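Local atomic coordinates of DNA endonuclease I-HmuI (Bacillus phage SPO1, PDB entry 1U3E), a protein that probably cleaves DNA as an HNH homing endonuclease, an activity associated with intron homing. Residues V15-V21 and L58-F63. Residues are numbered along the deposited sequence.
Sequences VSNTGEV and LVAIHF. With EDO (1,2-ethanediol), chain P.
Val15 and Ser16 end strand 13-16. A type I turn, Ser16 to Gly19, leads to strand 21-23; Gly19 N bonds to Ser16 O and Ser16 N to Glu20 O (both 2.9 Å). This hairpin packs on helical residues 58-63; Asn17 CA lies 5.8 Å from Val59 CA. Val15 (chi1 p) puts CG1 over the His62 ring, a CH-pi contact 4.1 Å from the centroid, and CG2 3.9 Å from Phe63 CE1. His62 ND1 donates to Leu58 O (2.7 Å), which helps orient the ring. Ser16 points away; its OG accepts from Glu20 N (3.1 Å) and is hydrogen-bonded to Thr18 OG1 (2.7 Å). Phe63 (chi1 m, chi2 95°) lies against backbone, CZ 3.4 Å from Val15 O, and under Asn17 CB, 3.9 Å from its centroid. Gly19 is left-handed (102/22), where a CB would jam against Thr18 O; its CA is 3.7 Å from Val59 CG2. Val21 CG2 meets Leu58 CD1 at 4.2 Å. This is a type I turn plus G1 bulge hairpin, packing the NUMOD4 motif on the HNH region's helix.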
loop_
_atom_site.group_PDB
_atom_site.type_symbol
_atom_site.label_atom_id
_atom_site.label_comp_id
_atom_site.label_asym_id
_atom_site.label_seq_id
_atom_site.Cartn_x
_atom_site.Cartn_y
_atom_site.Cartn_z
ATOM N N VAL D 15 -29.429 -4.168 0.474
ATOM C CA VAL D 15 -28.511 -3.527 1.407
ATOM C C VAL D 15 -29.189 -2.414 2.199
ATOM O O VAL D 15 -30.107 -1.774 1.707
ATOM C CB VAL D 15 -27.294 -2.963 0.627
ATOM C CG1 VAL D 15 -27.774 -2.210 -0.611
ATOM C CG2 VAL D 15 -26.456 -2.071 1.512
ATOM N N SER D 16 -28.730 -2.174 3.422
ATOM C CA SER D 16 -29.313 -1.108 4.231
ATOM C C SER D 16 -28.250 -0.057 4.525
ATOM O O SER D 16 -27.060 -0.357 4.567
ATOM C CB SER D 16 -29.860 -1.651 5.549
ATOM O OG SER D 16 -28.809 -1.903 6.460
ATOM N N ASN D 17 -28.681 1.177 4.734
ATOM C CA ASN D 17 -27.749 2.258 5.012
ATOM C C ASN D 17 -26.965 2.060 6.311
ATOM O O ASN D 17 -26.054 2.823 6.623
ATOM C CB ASN D 17 -28.503 3.583 5.064
ATOM C CG ASN D 17 -29.636 3.558 6.047
ATOM O OD1 ASN D 17 -30.206 4.589 6.366
ATOM N ND2 ASN D 17 -29.977 2.374 6.530
ATOM N N THR D 18 -27.316 1.036 7.073
ATOM C CA THR D 18 -26.624 0.792 8.326
ATOM C C THR D 18 -25.483 -0.176 8.112
ATOM O O THR D 18 -24.666 -0.392 9.004
ATOM C CB THR D 18 -27.565 0.210 9.367
ATOM O OG1 THR D 18 -28.017 -1.068 8.929
ATOM C CG2 THR D 18 -28.755 1.110 9.550
ATOM N N GLY D 19 -25.432 -0.757 6.919
ATOM C CA GLY D 19 -24.382 -1.704 6.602
ATOM C C GLY D 19 -24.828 -3.152 6.663
ATOM O O GLY D 19 -24.006 -4.047 6.817
ATOM N N GLU D 20 -26.128 -3.387 6.548
ATOM C CA GLU D 20 -26.654 -4.743 6.582
ATOM C C GLU D 20 -26.901 -5.272 5.169
ATOM O O GLU D 20 -27.473 -4.579 4.318
ATOM C CB GLU D 20 -27.958 -4.790 7.378
ATOM C CG GLU D 20 -27.794 -4.869 8.883
ATOM C CD GLU D 20 -29.090 -4.589 9.613
ATOM O OE1 GLU D 20 -30.155 -4.877 9.034
ATOM O OE2 GLU D 20 -29.050 -4.091 10.760
ATOM N N VAL D 21 -26.448 -6.496 4.924
ATOM C CA VAL D 21 -26.635 -7.137 3.632
ATOM C C VAL D 21 -27.556 -8.334 3.856
ATOM O O VAL D 21 -27.189 -9.314 4.507
ATOM C CB VAL D 21 -25.296 -7.600 3.047
ATOM C CG1 VAL D 21 -25.516 -8.342 1.759
ATOM C CG2 VAL D 21 -24.424 -6.416 2.795
ATOM N N LEU D 58 -20.642 -1.147 -0.796
ATOM C CA LEU D 58 -22.031 -1.400 -1.138
ATOM C C LEU D 58 -22.935 -0.318 -0.553
ATOM O O LEU D 58 -23.871 0.146 -1.213
ATOM C CB LEU D 58 -22.469 -2.783 -0.645
ATOM C CG LEU D 58 -21.758 -3.993 -1.259
ATOM C CD1 LEU D 58 -22.232 -5.243 -0.575
ATOM C CD2 LEU D 58 -22.038 -4.090 -2.735
ATOM N N VAL D 59 -22.659 0.095 0.677
ATOM C CA VAL D 59 -23.478 1.123 1.296
ATOM C C VAL D 59 -23.275 2.412 0.519
ATOM O O VAL D 59 -24.222 2.996 -0.009
ATOM C CB VAL D 59 -23.098 1.331 2.781
ATOM C CG1 VAL D 59 -23.963 2.408 3.398
ATOM C CG2 VAL D 59 -23.280 0.031 3.551
ATOM N N ALA D 60 -22.022 2.835 0.437
ATOM C CA ALA D 60 -21.671 4.044 -0.280
ATOM C C ALA D 60 -22.258 4.064 -1.699
ATOM O O ALA D 60 -22.832 5.065 -2.129
ATOM C CB ALA D 60 -20.167 4.179 -0.340
ATOM N N ILE D 61 -22.123 2.962 -2.428
ATOM C CA ILE D 61 -22.639 2.915 -3.784
ATOM C C ILE D 61 -24.132 3.139 -3.842
ATOM O O ILE D 61 -24.641 3.733 -4.788
ATOM C CB ILE D 61 -22.320 1.565 -4.470
ATOM C CG1 ILE D 61 -20.858 1.547 -4.920
ATOM C CG2 ILE D 61 -23.231 1.354 -5.679
ATOM C CD1 ILE D 61 -20.400 0.227 -5.476
ATOM N N HIS D 62 -24.848 2.682 -2.830
ATOM C CA HIS D 62 -26.286 2.835 -2.870
ATOM C C HIS D 62 -26.873 4.030 -2.125
ATOM O O HIS D 62 -27.910 4.561 -2.526
ATOM C CB HIS D 62 -26.939 1.527 -2.416
ATOM C CG HIS D 62 -26.658 0.366 -3.325
ATOM N ND1 HIS D 62 -25.477 -0.345 -3.285
ATOM C CD2 HIS D 62 -27.386 -0.172 -4.335
ATOM C CE1 HIS D 62 -25.490 -1.267 -4.231
ATOM N NE2 HIS D 62 -26.636 -1.183 -4.883
ATOM N N PHE D 63 -26.206 4.481 -1.070
ATOM C CA PHE D 63 -26.735 5.605 -0.303
ATOM C C PHE D 63 -25.843 6.840 -0.211
ATOM O O PHE D 63 -26.035 7.657 0.677
ATOM C CB PHE D 63 -27.078 5.159 1.123
ATOM C CG PHE D 63 -27.863 3.882 1.194
ATOM C CD1 PHE D 63 -27.222 2.671 1.389
ATOM C CD2 PHE D 63 -29.240 3.891 1.067
ATOM C CE1 PHE D 63 -27.938 1.486 1.462
ATOM C CE2 PHE D 63 -29.968 2.707 1.137
ATOM C CZ PHE D 63 -29.313 1.505 1.334
HETATM C C1 EDO P . -26.881 7.637 -5.248
HETATM O O1 EDO P . -26.842 6.999 -3.952
HETATM C C2 EDO P . -28.106 7.108 -6.055
HETATM O O2 EDO P . -27.993 5.655 -6.232
#